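Local coordinates for peptide-binding protein (Photobacterium damsela subsp. piscicida, PDB 6SQX) that cleaves the peptidoglycan of potentially competing bacteria as a secreted NlpC/P60 endopeptidase, probably by a cysteine-peptidase mechanism, at residues P234-D240 and K251-A255; G264-I268 and L279-S284; N307-M311 and L327-L331. All coordinates share one frame; numbering follows the deposited sequence. Where two conformers were deposited one is given.

Contact 1 of 3, residues P234-D240 and K251-A255; sequences PTVRKQD and KILEA. With EDO (1,2-ethanediol), chain N.
Lys238 and Glu254 face each other as a non-hydrogen-bonded pair in a small antiparallel beta hairpin, and their side chains leave the same face of the hairpin and run alongside each other. From the backbone outward, Lys238 CB rests 4.1 Å from Ile252 CG2, CG passes 3.6 Å from Glu254 OE1, CD and CE follow along the carboxylate, and a bend in the last torsion (chi4 -83°) turns NZ onto Glu254 OE2. Lys238 NZ sits 2.7 Å from Glu254 OE2, on that oxygen's syn lone pair, in a salt bridge. The glutamate bends too, at chi2 (-97°), which carries its carboxylate back alongside the lysine chain. An ethanediol, probably left from crystallisation, lies beside OE2, but so close that the bond modelled there is doubtful.

One residue on, Gln239 and Leu253 form the hydrogen-bonded pair: Leu253 N reaches Gln239 O at 2.8 Å, and Gln239 N returns to Leu253 O at 3.1 Å. On this opposite face the amide of Gln239 lies along Leu253, and Pro234 CG presses on Leu253 CG at 3.6 Å. A water ties Gln239 NE2 to the carbonyl oxygens of Val236 and Leu253, while Gln239 OE1 accepts from Lys288 N, leaving the amide little freedom to flip. Where the strands part, Ala255 N still bonds Arg237 O, and a second water bridges Arg237 NH2 to Glu254 OE1.

The hairpin is a two-stranded sheet of its own, strand 238-240 against strand 252-254. Ala255 and Arg237 touch Tyr308 of helix 298-308, Glu254 OE1 makes a second salt bridge to Arg330 of helix 326-334, and Glu254 also packs on Trp182.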
ATOM      1  N   PRO A 234     -16.157   1.946   0.115  1.00 17.77           N
ATOM      2  CA  PRO A 234     -16.660   1.460   1.415  1.00 18.40           C
ATOM      3  C   PRO A 234     -16.244   2.380   2.545  1.00 18.75           C
ATOM      4  O   PRO A 234     -15.180   3.006   2.514  1.00 21.34           O
ATOM      5  CB  PRO A 234     -15.977   0.102   1.578  1.00 18.38           C
ATOM      6  CG  PRO A 234     -15.691  -0.388   0.116  1.00 18.44           C
ATOM      7  CD  PRO A 234     -15.303   0.946  -0.575  1.00 17.83           C
ATOM      8  N   THR A 235     -17.044   2.370   3.608  1.00 19.21           N
ATOM      9  CA  THR A 235     -16.754   3.195   4.780  1.00 20.27           C
ATOM     10  C   THR A 235     -16.212   2.403   5.963  1.00 19.62           C
ATOM     11  O   THR A 235     -15.953   3.008   7.014  1.00 22.67           O
ATOM     12  CB  THR A 235     -17.984   4.005   5.197  1.00 23.45           C
ATOM     13  OG1 THR A 235     -19.047   3.091   5.435  1.00 25.41           O
ATOM     14  CG2 THR A 235     -18.388   4.960   4.063  1.00 26.15           C
ATOM     15  N   VAL A 236     -16.029   1.080   5.825  1.00 19.32           N
ATOM     16  CA  VAL A 236     -15.391   0.232   6.829  1.00 18.39           C
ATOM     17  C   VAL A 236     -14.366  -0.647   6.112  1.00 17.06           C
ATOM     18  O   VAL A 236     -14.387  -0.774   4.879  1.00 17.35           O
ATOM     19  CB  VAL A 236     -16.411  -0.655   7.590  1.00 20.40           C
ATOM     20  CG1 VAL A 236     -17.442   0.208   8.376  1.00 21.38           C
ATOM     21  CG2 VAL A 236     -17.122  -1.646   6.639  1.00 21.12           C
ATOM     22  N   ARG A 237     -13.453  -1.251   6.885  1.00 17.95           N
ATOM     23  CA  ARG A 237     -12.324  -1.939   6.250  1.00 17.10           C
ATOM     24  C   ARG A 237     -12.790  -3.162   5.464  1.00 17.09           C
ATOM     25  O   ARG A 237     -12.407  -3.351   4.304  1.00 17.69           O
ATOM     26  CB  ARG A 237     -11.214  -2.288   7.254  1.00 19.54           C
ATOM     27  CG  ARG A 237     -10.003  -2.930   6.539  1.00 21.95           C
ATOM     28  CD  ARG A 237      -8.741  -2.956   7.359  1.00 24.17           C
ATOM     29  NE  ARG A 237      -8.755  -3.870   8.502  1.00 25.55           N
ATOM     30  CZ  ARG A 237      -8.165  -5.074   8.542  1.00 26.06           C
ATOM     31  NH1 ARG A 237      -8.164  -5.779   9.674  1.00 28.70           N
ATOM     32  NH2 ARG A 237      -7.576  -5.602   7.476  1.00 24.66           N
ATOM     33  N   LYS A 238     -13.571  -4.048   6.092  1.00 17.81           N
ATOM     34  CA  LYS A 238     -14.035  -5.269   5.442  1.00 19.41           C
ATOM     35  C   LYS A 238     -15.515  -5.456   5.697  1.00 17.89           C
ATOM     36  O   LYS A 238     -15.989  -5.176   6.797  1.00 20.10           O
ATOM     37  CB  LYS A 238     -13.367  -6.514   6.014  1.00 20.09           C
ATOM     38  CG  LYS A 238     -11.835  -6.618   5.652  1.00 21.65           C
ATOM     39  CD  LYS A 238     -11.236  -7.774   6.364  1.00 24.10           C
ATOM     40  CE  LYS A 238      -9.744  -7.841   6.179  1.00 22.85           C
ATOM     41  NZ  LYS A 238      -9.374  -8.524   4.885  1.00 22.24           N
ATOM     42  N   GLN A 239     -16.235  -5.967   4.700  1.00 16.75           N
ATOM     43  CA  GLN A 239     -17.623  -6.341   4.935  1.00 17.50           C
ATOM     44  C   GLN A 239     -17.973  -7.458   3.957  1.00 17.76           C
ATOM     45  O   GLN A 239     -17.326  -7.622   2.921  1.00 19.72           O
ATOM     46  CB  GLN A 239     -18.541  -5.135   4.795  1.00 19.57           C
ATOM     47  CG  GLN A 239     -18.584  -4.593   3.429  1.00 20.22           C
ATOM     48  CD  GLN A 239     -19.239  -3.188   3.456  1.00 20.94           C
ATOM     49  OE1 GLN A 239     -20.445  -3.062   3.664  1.00 24.04           O
ATOM     50  NE2 GLN A 239     -18.439  -2.134   3.272  1.00 19.74           N
ATOM     51  N   ASP A 240     -18.989  -8.257   4.306  1.00 18.88           N
ATOM     52  CA  ASP A 240     -19.390  -9.399   3.487  1.00 18.35           C
ATOM     53  C   ASP A 240     -20.466  -8.996   2.480  1.00 19.64           C
ATOM     54  O   ASP A 240     -21.452  -8.339   2.840  1.00 22.97           O
ATOM     55  CB  ASP A 240     -19.964 -10.472   4.407  1.00 19.92           C
ATOM     56  CG  ASP A 240     -18.940 -10.971   5.389  1.00 22.11           C
ATOM     57  OD1 ASP A 240     -17.788 -11.165   4.960  1.00 24.05           O
ATOM     58  OD2 ASP A 240     -19.250 -11.153   6.612  1.00 24.31           O
ATOM     59  N   LYS A 251     -18.175 -13.085  -0.811  1.00 21.77           N
ATOM     60  CA  LYS A 251     -17.130 -12.184  -1.310  1.00 21.55           C
ATOM     61  C   LYS A 251     -16.924 -11.066  -0.303  1.00 20.31           C
ATOM     62  O   LYS A 251     -17.888 -10.550   0.262  1.00 21.96           O
ATOM     63  CB  LYS A 251     -17.555 -11.548  -2.638  1.00 25.81           C
ATOM     64  CG  LYS A 251     -17.643 -12.537  -3.764  1.00 29.66           C
ATOM     65  CD  LYS A 251     -16.309 -13.232  -4.016  1.00 33.41           C
ATOM     66  CE  LYS A 251     -16.323 -13.925  -5.396  1.00 36.15           C
ATOM     67  NZ  LYS A 251     -15.200 -14.905  -5.544  1.00 39.27           N
ATOM     68  N   ILE A 252     -15.671 -10.669  -0.081  1.00 20.57           N
ATOM     69  CA  ILE A 252     -15.361  -9.613   0.869  0.63 19.75           C
ATOM     70  C   ILE A 252     -15.137  -8.310   0.115  1.00 19.25           C
ATOM     71  O   ILE A 252     -14.355  -8.248  -0.849  1.00 20.74           O
ATOM     72  CB  ILE A 252     -14.171  -9.988   1.761  0.63 20.02           C
ATOM     73  CG1 ILE A 252     -14.585 -11.201   2.605  0.63 21.94           C
ATOM     74  CG2 ILE A 252     -13.771  -8.799   2.641  0.63 20.70           C
ATOM     75  CD1 ILE A 252     -13.502 -11.742   3.516  0.63 26.60           C
ATOM     76  N   LEU A 253     -15.828  -7.263   0.527  1.00 18.54           N
ATOM     77  CA  LEU A 253     -15.624  -5.918  -0.029  1.00 17.77           C
ATOM     78  C   LEU A 253     -14.671  -5.153   0.883  1.00 16.32           C
ATOM     79  O   LEU A 253     -14.909  -5.055   2.096  1.00 17.06           O
ATOM     80  CB  LEU A 253     -16.977  -5.187  -0.067  1.00 18.34           C
ATOM     81  CG  LEU A 253     -17.021  -3.727  -0.517  1.00 19.12           C
ATOM     82  CD1 LEU A 253     -16.517  -3.612  -1.979  1.00 20.22           C
ATOM     83  CD2 LEU A 253     -18.426  -3.147  -0.349  1.00 19.90           C
ATOM     84  N   GLU A 254     -13.589  -4.601   0.313  1.00 16.88           N
ATOM     85  CA  GLU A 254     -12.502  -4.005   1.083  1.00 16.72           C
ATOM     86  C   GLU A 254     -12.482  -2.497   0.900  1.00 16.34           C
ATOM     87  O   GLU A 254     -12.693  -1.976  -0.217  1.00 17.18           O
ATOM     88  CB  GLU A 254     -11.151  -4.557   0.622  1.00 17.43           C
ATOM     89  CG  GLU A 254     -10.987  -6.041   0.934  1.00 18.95           C
ATOM     90  CD  GLU A 254     -10.216  -6.351   2.232  1.00 19.46           C
ATOM     91  OE1 GLU A 254      -9.862  -5.392   2.965  1.00 19.76           O
ATOM     92  OE2 GLU A 254     -10.001  -7.564   2.489  1.00 20.43           O
ATOM     93  N   ALA A 255     -12.202  -1.775   1.983  1.00 16.77           N
ATOM     94  CA  ALA A 255     -11.980  -0.336   1.854  1.00 17.53           C
ATOM     95  C   ALA A 255     -10.884  -0.069   0.817  1.00 18.50           C
ATOM     96  O   ALA A 255      -9.942  -0.859   0.655  1.00 19.00           O
ATOM     97  CB  ALA A 255     -11.603   0.273   3.207  1.00 17.80           C
TER
HETATM   98  C1  EDO N 512     -10.248 -11.697   0.364  1.00 31.27           C
HETATM   99  O1  EDO N 512     -10.968 -11.370  -0.823  1.00 21.94           O
HETATM  100  C2  EDO N 512      -9.726 -10.395   0.966  1.00 34.32           C
HETATM  101  O2  EDO N 512     -10.768  -9.676   1.608  1.00 32.92           O
HETATM  102  O   HOH W   1     -15.622  -2.663   3.263  1.00 18.77           O
HETATM  103  O   HOH W   2      -7.776  -5.322   4.772  1.00 17.93           O

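Contact 2 of 3, residues G264-I268 and L279-S284; sequences GKLKI and LLTVNS
Ile268 and Val282 meet at the apolar centre of this beta hairpin, which pairs strand 265-271 with strand 277-281 at the margin of a five-stranded antiparallel sheet. The sheet's strand order matches that of the sheet of the SH3 domain earlier in the chain, consistent with a second SH3-like unit. The two side chains cross at about a right angle, Ile268 CG1 lying 3.8 Å from Val282 CG2. Ile268 places CG1 between its own backbone N and carbonyl carbon (chi1 57°), which swings that branch across to the valine. Leu266 comes in more loosely, CB to Val282 CB at 4.3 Å. Leu259 of the adjacent strand 259-262 touches both Leu266 and Ile268, and Pro242 touches Val282.

The backbone holds this apolar patch in register. Ile268 and Leu280 are the hydrogen-bonded pair, linked by Ile268 N to Leu280 O and, at 2.8 Å, Leu280 N to Ile268 O. Farther along, Val282 N points almost straight at Leu266 O, with an N-H...O angle of 171°.

The other face is mixed: Lys267 and Thr281 bring polar groups, and Leu279 CD1 lies against the lysine's CD. Lys267 and Thr281 are the non-hydrogen-bonded pair, with CA atoms 4.4 Å apart, and Lys267 stretches out to bring its CE 3.3 Å from Thr281 OG1; its ammonium goes on to Tyr229 OH. Lys265 lays CB and CD against the methyl of Thr281, CD 3.8 Å from CG2.

Beyond the strand, Ser284 takes over from the ladder. It was deposited in two conformers, and these bonds hold for the one described: Ser284 OG accepts from Leu266 N at 2.8 Å and donates to Val282 O, also at 2.8 Å, approaching that oxygen from above the carbonyl plane.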
ATOM      1  N   GLY A 264     -28.793   3.202  -5.389  1.00 25.44           N
ATOM      2  CA  GLY A 264     -28.350   2.774  -4.075  1.00 25.41           C
ATOM      3  C   GLY A 264     -27.783   1.381  -3.994  1.00 26.94           C
ATOM      4  O   GLY A 264     -27.423   0.937  -2.882  1.00 27.63           O
ATOM      5  N   LYS A 265     -27.670   0.673  -5.122  1.00 25.33           N
ATOM      6  CA  LYS A 265     -27.136  -0.679  -5.151  1.00 24.36           C
ATOM      7  C   LYS A 265     -25.758  -0.656  -5.789  1.00 23.11           C
ATOM      8  O   LYS A 265     -25.568  -0.076  -6.865  1.00 23.90           O
ATOM      9  CB  LYS A 265     -28.058  -1.654  -5.889  1.00 27.31           C
ATOM     10  CG  LYS A 265     -29.422  -1.826  -5.187  1.00 31.51           C
ATOM     11  CD  LYS A 265     -30.259  -2.918  -5.840  1.00 35.99           C
ATOM     12  CE  LYS A 265     -31.680  -2.948  -5.239  1.00 41.40           C
ATOM     13  NZ  LYS A 265     -32.589  -3.867  -5.975  1.00 45.31           N
ATOM     14  N   LEU A 266     -24.810  -1.273  -5.110  1.00 22.49           N
ATOM     15  CA  LEU A 266     -23.471  -1.467  -5.635  1.00 22.52           C
ATOM     16  C   LEU A 266     -23.495  -2.362  -6.874  1.00 23.72           C
ATOM     17  O   LEU A 266     -24.279  -3.305  -6.976  1.00 25.03           O
ATOM     18  CB  LEU A 266     -22.688  -2.183  -4.524  1.00 24.79           C
ATOM     19  CG  LEU A 266     -21.202  -2.379  -4.677  1.00 26.73           C
ATOM     20  CD1 LEU A 266     -20.558  -1.009  -4.590  1.00 28.35           C
ATOM     21  CD2 LEU A 266     -20.723  -3.266  -3.547  1.00 28.18           C
ATOM     22  N   LYS A 267     -22.584  -2.094  -7.821  1.00 22.74           N
ATOM     23  CA  LYS A 267     -22.332  -3.030  -8.909  1.00 22.26           C
ATOM     24  C   LYS A 267     -20.876  -3.492  -8.834  1.00 22.49           C
ATOM     25  O   LYS A 267     -19.972  -2.712  -8.496  1.00 24.34           O
ATOM     26  CB  LYS A 267     -22.653  -2.434 -10.280  1.00 25.22           C
ATOM     27  CG  LYS A 267     -24.119  -2.000 -10.450  1.00 28.42           C
ATOM     28  CD  LYS A 267     -24.431  -1.698 -11.919  1.00 32.39           C
ATOM     29  CE  LYS A 267     -25.925  -1.624 -12.186  1.00 35.85           C
ATOM     30  NZ  LYS A 267     -26.154  -1.616 -13.647  1.00 37.26           N
ATOM     31  N   ILE A 268     -20.654  -4.778  -9.076  1.00 23.23           N
ATOM     32  CA  ILE A 268     -19.289  -5.301  -9.041  1.00 22.62           C
ATOM     33  C   ILE A 268     -19.006  -5.964 -10.380  1.00 21.46           C
ATOM     34  O   ILE A 268     -19.906  -6.596 -10.972  1.00 21.98           O
ATOM     35  CB  ILE A 268     -19.062  -6.302  -7.890  1.00 24.20           C
ATOM     36  CG1 ILE A 268     -20.053  -7.459  -7.974  1.00 25.54           C
ATOM     37  CG2 ILE A 268     -19.111  -5.619  -6.540  1.00 27.48           C
ATOM     38  CD1 ILE A 268     -19.757  -8.628  -7.010  1.00 28.87           C
ATOM     39  N   LEU A 279     -20.926  -6.042 -15.307  1.00 24.03           N
ATOM     40  CA  LEU A 279     -21.339  -5.575 -13.995  1.00 23.76           C
ATOM     41  C   LEU A 279     -22.511  -6.394 -13.453  1.00 26.35           C
ATOM     42  O   LEU A 279     -23.491  -6.670 -14.158  1.00 28.94           O
ATOM     43  CB  LEU A 279     -21.719  -4.099 -14.050  1.00 25.95           C
ATOM     44  CG  LEU A 279     -20.579  -3.138 -14.366  1.00 25.36           C
ATOM     45  CD1 LEU A 279     -21.145  -1.722 -14.365  1.00 26.02           C
ATOM     46  CD2 LEU A 279     -19.429  -3.242 -13.360  1.00 25.12           C
ATOM     47  N   LEU A 280     -22.408  -6.761 -12.180  1.00 24.38           N
ATOM     48  CA  LEU A 280     -23.475  -7.455 -11.467  1.00 24.62           C
ATOM     49  C   LEU A 280     -23.994  -6.560 -10.355  1.00 22.72           C
ATOM     50  O   LEU A 280     -23.204  -6.074  -9.544  1.00 23.28           O
ATOM     51  CB  LEU A 280     -22.917  -8.730 -10.844  1.00 26.81           C
ATOM     52  CG  LEU A 280     -23.817  -9.484  -9.860  1.00 31.84           C
ATOM     53  CD1 LEU A 280     -24.971 -10.101 -10.647  1.00 33.94           C
ATOM     54  CD2 LEU A 280     -23.026 -10.546  -9.080  1.00 32.95           C
ATOM     55  N   THR A 281     -25.315  -6.376 -10.292  1.00 24.35           N
ATOM     56  CA  THR A 281     -25.910  -5.607  -9.203  1.00 25.76           C
ATOM     57  C   THR A 281     -25.979  -6.443  -7.923  1.00 26.14           C
ATOM     58  O   THR A 281     -26.450  -7.587  -7.940  1.00 29.11           O
ATOM     59  CB  THR A 281     -27.321  -5.171  -9.586  1.00 27.61           C
ATOM     60  OG1 THR A 281     -27.251  -4.293 -10.701  1.00 29.35           O
ATOM     61  CG2 THR A 281     -27.986  -4.427  -8.440  1.00 29.24           C
ATOM     62  N   VAL A 282     -25.526  -5.867  -6.813  1.00 26.28           N
ATOM     63  CA  VAL A 282     -25.502  -6.529  -5.511  1.00 27.26           C
ATOM     64  C   VAL A 282     -26.642  -5.996  -4.655  1.00 29.36           C
ATOM     65  O   VAL A 282     -26.883  -4.790  -4.614  1.00 29.27           O
ATOM     66  CB  VAL A 282     -24.147  -6.247  -4.825  1.00 26.91           C
ATOM     67  CG1 VAL A 282     -24.038  -6.961  -3.485  1.00 28.95           C
ATOM     68  CG2 VAL A 282     -22.980  -6.637  -5.735  1.00 27.45           C
ATOM     69  N   ASN A 283     -27.345  -6.883  -3.960  1.00 34.00           N
ATOM     70  CA  ASN A 283     -28.315  -6.411  -2.960  1.00 40.67           C
ATOM     71  C   ASN A 283     -27.567  -5.676  -1.850  1.00 41.51           C
ATOM     72  O   ASN A 283     -26.742  -6.269  -1.147  1.00 43.38           O
ATOM     73  CB  ASN A 283     -29.106  -7.587  -2.401  1.00 48.43           C
ATOM     74  CG  ASN A 283     -30.219  -8.049  -3.355  1.00 56.13           C
ATOM     75  OD1 ASN A 283     -30.858  -7.230  -4.032  1.00 58.47           O
ATOM     76  ND2 ASN A 283     -30.441  -9.363  -3.422  1.00 58.74           N
ATOM     77  N   SER A 284     -27.812  -4.375  -1.705  1.00 40.33           N
ATOM     78  CA  SER A 284     -26.936  -3.508  -0.926  0.83 39.25           C
ATOM     79  C   SER A 284     -27.567  -2.982   0.358  1.00 41.44           C
ATOM     80  O   SER A 284     -26.990  -2.084   0.989  1.00 39.23           O
ATOM     81  CB  SER A 284     -26.445  -2.349  -1.795  0.83 35.08           C
ATOM     82  OG  SER A 284     -25.762  -2.855  -2.941  0.83 30.06           O
TER

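Contact 3 of 3, residues N307-M311 and L327-L331; sequences NYIGM and LLKRL
Tyr308 and Met311 close around one methyl of Leu327, and this is the tight part of the contact. Leu327 CD1 lies 3.8 Å from Tyr308 CG and 3.7 Å from Met311 CE, filling the angle between the ring's base and the end of the methionine. The leucine and its two partners run antiparallel, side against side, while a bend in Met311's last torsion (chi3 55°) turns its methyl onto the leucine.

Arg330 passes the hydroxyl end of the tyrosine, its CZ at the edge of the ring and in its plane. Arg330 CG comes 3.5 Å from Tyr308 OH. With CG anti to the backbone N (chi1 -174°) and the chain straight beyond, the guanidinium is carried past the ring edge. Tyr308 CE1 sits over one face of the Arg330 guanidinium, 3.6 Å above its plane and displaced to the border of the group. The two planes are 60° apart, however, making this an oblique crossing rather than a parallel stack. What fixes the guanidinium is its polar partners, among them Ala255 O for NE and Asn322 for NH1.

The packing slackens outward. Leu331 CD1 reaches the tyrosine at its edge, 4.1 Å from Tyr308 CE2, and Met311 SD stays 4.0 Å from Arg330 NH1. The open side is the type II turn from Tyr308 to Met311, closed by Met311 N to Tyr308 O at 2.9 Å; there Ile309 points away from the helix and Gly310, with positive phi, is exposed.

This contact joins the end of helix 298-308 to helix 326-334, which begins just after Cys324, oxidised here to cysteinesulfonic acid and, as in other NlpC/P60 enzymes, probably the nucleophile. Phe414 of strand 408-415 packs against Tyr308, Leu327 and Leu331, while Leu398 of strand 395-405 touches Leu331.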
ATOM      1  N   ASN A 307     -10.645   3.166  11.552  1.00 19.77           N
ATOM      2  CA  ASN A 307     -11.017   1.855  11.018  1.00 20.15           C
ATOM      3  C   ASN A 307      -9.809   0.974  10.698  1.00 18.37           C
ATOM      4  O   ASN A 307      -9.964  -0.257  10.589  1.00 22.35           O
ATOM      5  CB  ASN A 307     -11.849   1.983   9.744  1.00 22.45           C
ATOM      6  CG  ASN A 307     -13.257   2.492  10.009  1.00 26.23           C
ATOM      7  OD1 ASN A 307     -13.755   2.463  11.149  1.00 29.11           O
ATOM      8  ND2 ASN A 307     -13.911   2.936   8.965  1.00 31.35           N
ATOM      9  N   TYR A 308      -8.621   1.572  10.505  1.00 17.25           N
ATOM     10  CA  TYR A 308      -7.426   0.781  10.205  1.00 17.37           C
ATOM     11  C   TYR A 308      -6.631   0.381  11.436  1.00 17.96           C
ATOM     12  O   TYR A 308      -5.825  -0.561  11.355  1.00 17.88           O
ATOM     13  CB  TYR A 308      -6.461   1.533   9.239  1.00 18.03           C
ATOM     14  CG  TYR A 308      -7.038   1.690   7.853  1.00 18.09           C
ATOM     15  CD1 TYR A 308      -7.182   0.574   7.013  1.00 18.82           C
ATOM     16  CD2 TYR A 308      -7.411   2.956   7.370  1.00 18.33           C
ATOM     17  CE1 TYR A 308      -7.740   0.707   5.749  1.00 19.52           C
ATOM     18  CE2 TYR A 308      -7.980   3.101   6.089  1.00 18.87           C
ATOM     19  CZ  TYR A 308      -8.127   1.981   5.296  1.00 19.19           C
ATOM     20  OH  TYR A 308      -8.694   2.102   4.042  1.00 19.77           O
ATOM     21  N   ILE A 309      -6.815   1.103  12.551  1.00 17.55           N
ATOM     22  CA  ILE A 309      -6.017   0.827  13.735  1.00 16.66           C
ATOM     23  C   ILE A 309      -6.244  -0.605  14.170  1.00 16.02           C
ATOM     24  O   ILE A 309      -7.390  -1.079  14.232  1.00 18.07           O
ATOM     25  CB  ILE A 309      -6.346   1.817  14.856  1.00 16.36           C
ATOM     26  CG1 ILE A 309      -5.912   3.259  14.467  1.00 17.58           C
ATOM     27  CG2 ILE A 309      -5.739   1.338  16.187  1.00 18.57           C
ATOM     28  CD1 ILE A 309      -6.316   4.370  15.475  1.00 20.14           C
ATOM     29  N   GLY A 310      -5.160  -1.301  14.459  1.00 15.90           N
ATOM     30  CA  GLY A 310      -5.200  -2.692  14.832  1.00 15.50           C
ATOM     31  C   GLY A 310      -5.087  -3.675  13.673  1.00 16.21           C
ATOM     32  O   GLY A 310      -4.945  -4.894  13.923  1.00 17.37           O
ATOM     33  N   MET A 311      -5.126  -3.205  12.402  1.00 15.11           N
ATOM     34  CA  MET A 311      -4.891  -4.127  11.298  1.00 15.50           C
ATOM     35  C   MET A 311      -3.473  -4.688  11.381  1.00 14.83           C
ATOM     36  O   MET A 311      -2.524  -3.914  11.559  1.00 15.77           O
ATOM     37  CB  MET A 311      -5.029  -3.327  10.018  1.00 15.56           C
ATOM     38  CG  MET A 311      -4.650  -4.138   8.786  1.00 16.18           C
ATOM     39  SD  MET A 311      -4.985  -3.320   7.190  1.00 16.42           S
ATOM     40  CE  MET A 311      -4.084  -1.764   7.370  1.00 18.18           C
ATOM     41  N   LEU A 327      -0.622   1.100   3.522  1.00 15.97           N
ATOM     42  CA  LEU A 327      -1.640   1.692   4.391  1.00 15.71           C
ATOM     43  C   LEU A 327      -1.961   3.112   3.946  1.00 15.86           C
ATOM     44  O   LEU A 327      -3.140   3.521   3.855  1.00 16.43           O
ATOM     45  CB  LEU A 327      -1.106   1.732   5.822  1.00 16.57           C
ATOM     46  CG  LEU A 327      -1.934   2.553   6.810  1.00 16.64           C
ATOM     47  CD1 LEU A 327      -3.327   1.860   7.097  1.00 17.62           C
ATOM     48  CD2 LEU A 327      -1.155   2.804   8.133  1.00 17.47           C
ATOM     49  N   LEU A 328      -0.909   3.914   3.722  1.00 16.57           N
ATOM     50  CA  LEU A 328      -1.127   5.314   3.378  1.00 17.03           C
ATOM     51  C   LEU A 328      -1.755   5.464   1.994  1.00 18.57           C
ATOM     52  O   LEU A 328      -2.679   6.271   1.810  1.00 19.21           O
ATOM     53  CB  LEU A 328       0.196   6.106   3.456  1.00 17.10           C
ATOM     54  CG  LEU A 328       0.911   5.921   4.801  1.00 17.66           C
ATOM     55  CD1 LEU A 328       2.208   6.796   4.813  1.00 18.62           C
ATOM     56  CD2 LEU A 328       0.017   6.273   6.005  1.00 19.98           C
ATOM     57  N   LYS A 329      -1.261   4.704   1.006  1.00 16.75           N
ATOM     58  CA  LYS A 329      -1.879   4.730  -0.314  1.00 16.44           C
ATOM     59  C   LYS A 329      -3.373   4.403  -0.215  1.00 15.60           C
ATOM     60  O   LYS A 329      -4.218   5.056  -0.845  1.00 17.87           O
ATOM     61  CB  LYS A 329      -1.131   3.739  -1.219  1.00 17.24           C
ATOM     62  CG  LYS A 329      -1.736   3.620  -2.624  1.00 18.14           C
ATOM     63  CD  LYS A 329      -0.911   2.712  -3.511  1.00 19.15           C
ATOM     64  CE  LYS A 329      -1.572   2.392  -4.831  1.00 20.03           C
ATOM     65  NZ  LYS A 329      -1.763   3.647  -5.660  1.00 20.91           N
ATOM     66  N   ARG A 330      -3.723   3.414   0.629  1.00 15.67           N
ATOM     67  CA  ARG A 330      -5.102   2.975   0.718  1.00 16.50           C
ATOM     68  C   ARG A 330      -5.960   4.059   1.373  1.00 16.78           C
ATOM     69  O   ARG A 330      -7.047   4.392   0.879  1.00 17.85           O
ATOM     70  CB  ARG A 330      -5.119   1.668   1.519  1.00 16.50           C
ATOM     71  CG  ARG A 330      -6.488   1.010   1.567  1.00 17.39           C
ATOM     72  CD  ARG A 330      -6.375  -0.303   2.358  1.00 18.63           C
ATOM     73  NE  ARG A 330      -7.655  -0.995   2.306  1.00 17.28           N
ATOM     74  CZ  ARG A 330      -7.919  -2.101   2.973  1.00 15.80           C
ATOM     75  NH1 ARG A 330      -6.969  -2.654   3.743  1.00 16.41           N
ATOM     76  NH2 ARG A 330      -9.146  -2.641   2.850  1.00 18.09           N
ATOM     77  N   LEU A 331      -5.499   4.604   2.517  1.00 16.59           N
ATOM     78  CA  LEU A 331      -6.274   5.645   3.192  1.00 17.12           C
ATOM     79  C   LEU A 331      -6.573   6.786   2.215  1.00 16.91           C
ATOM     80  O   LEU A 331      -7.711   7.258   2.092  1.00 18.96           O
ATOM     81  CB  LEU A 331      -5.498   6.185   4.400  1.00 18.25           C
ATOM     82  CG  LEU A 331      -6.046   7.490   5.034  1.00 18.47           C
ATOM     83  CD1 LEU A 331      -7.353   7.173   5.726  1.00 18.63           C
ATOM     84  CD2 LEU A 331      -5.036   8.131   6.000  1.00 19.54           C
TER

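The three contacts follow one another along the chain, each closing before the next opens. Contacts 1 and 2 are both hairpins, with centres about 14 Å apart, and they meet where Leu253 CD2 packs on Leu266 CD2 at 3.9 Å. Contact 3, about 13 Å from contact 1 between centres, brings together helices 298-308 and 326-334, the latter within the NlpC/P60 family region. Contacts 1 and 3 meet through Arg330. Contacts 2 and 3 do not touch; their nearest atoms are about 13 Å apart. The hairpin of contact 1 thus lies between the sheet containing strands 265-271 and 277-281 and the helix that follows Cys324, linking sheet and peptidase domain.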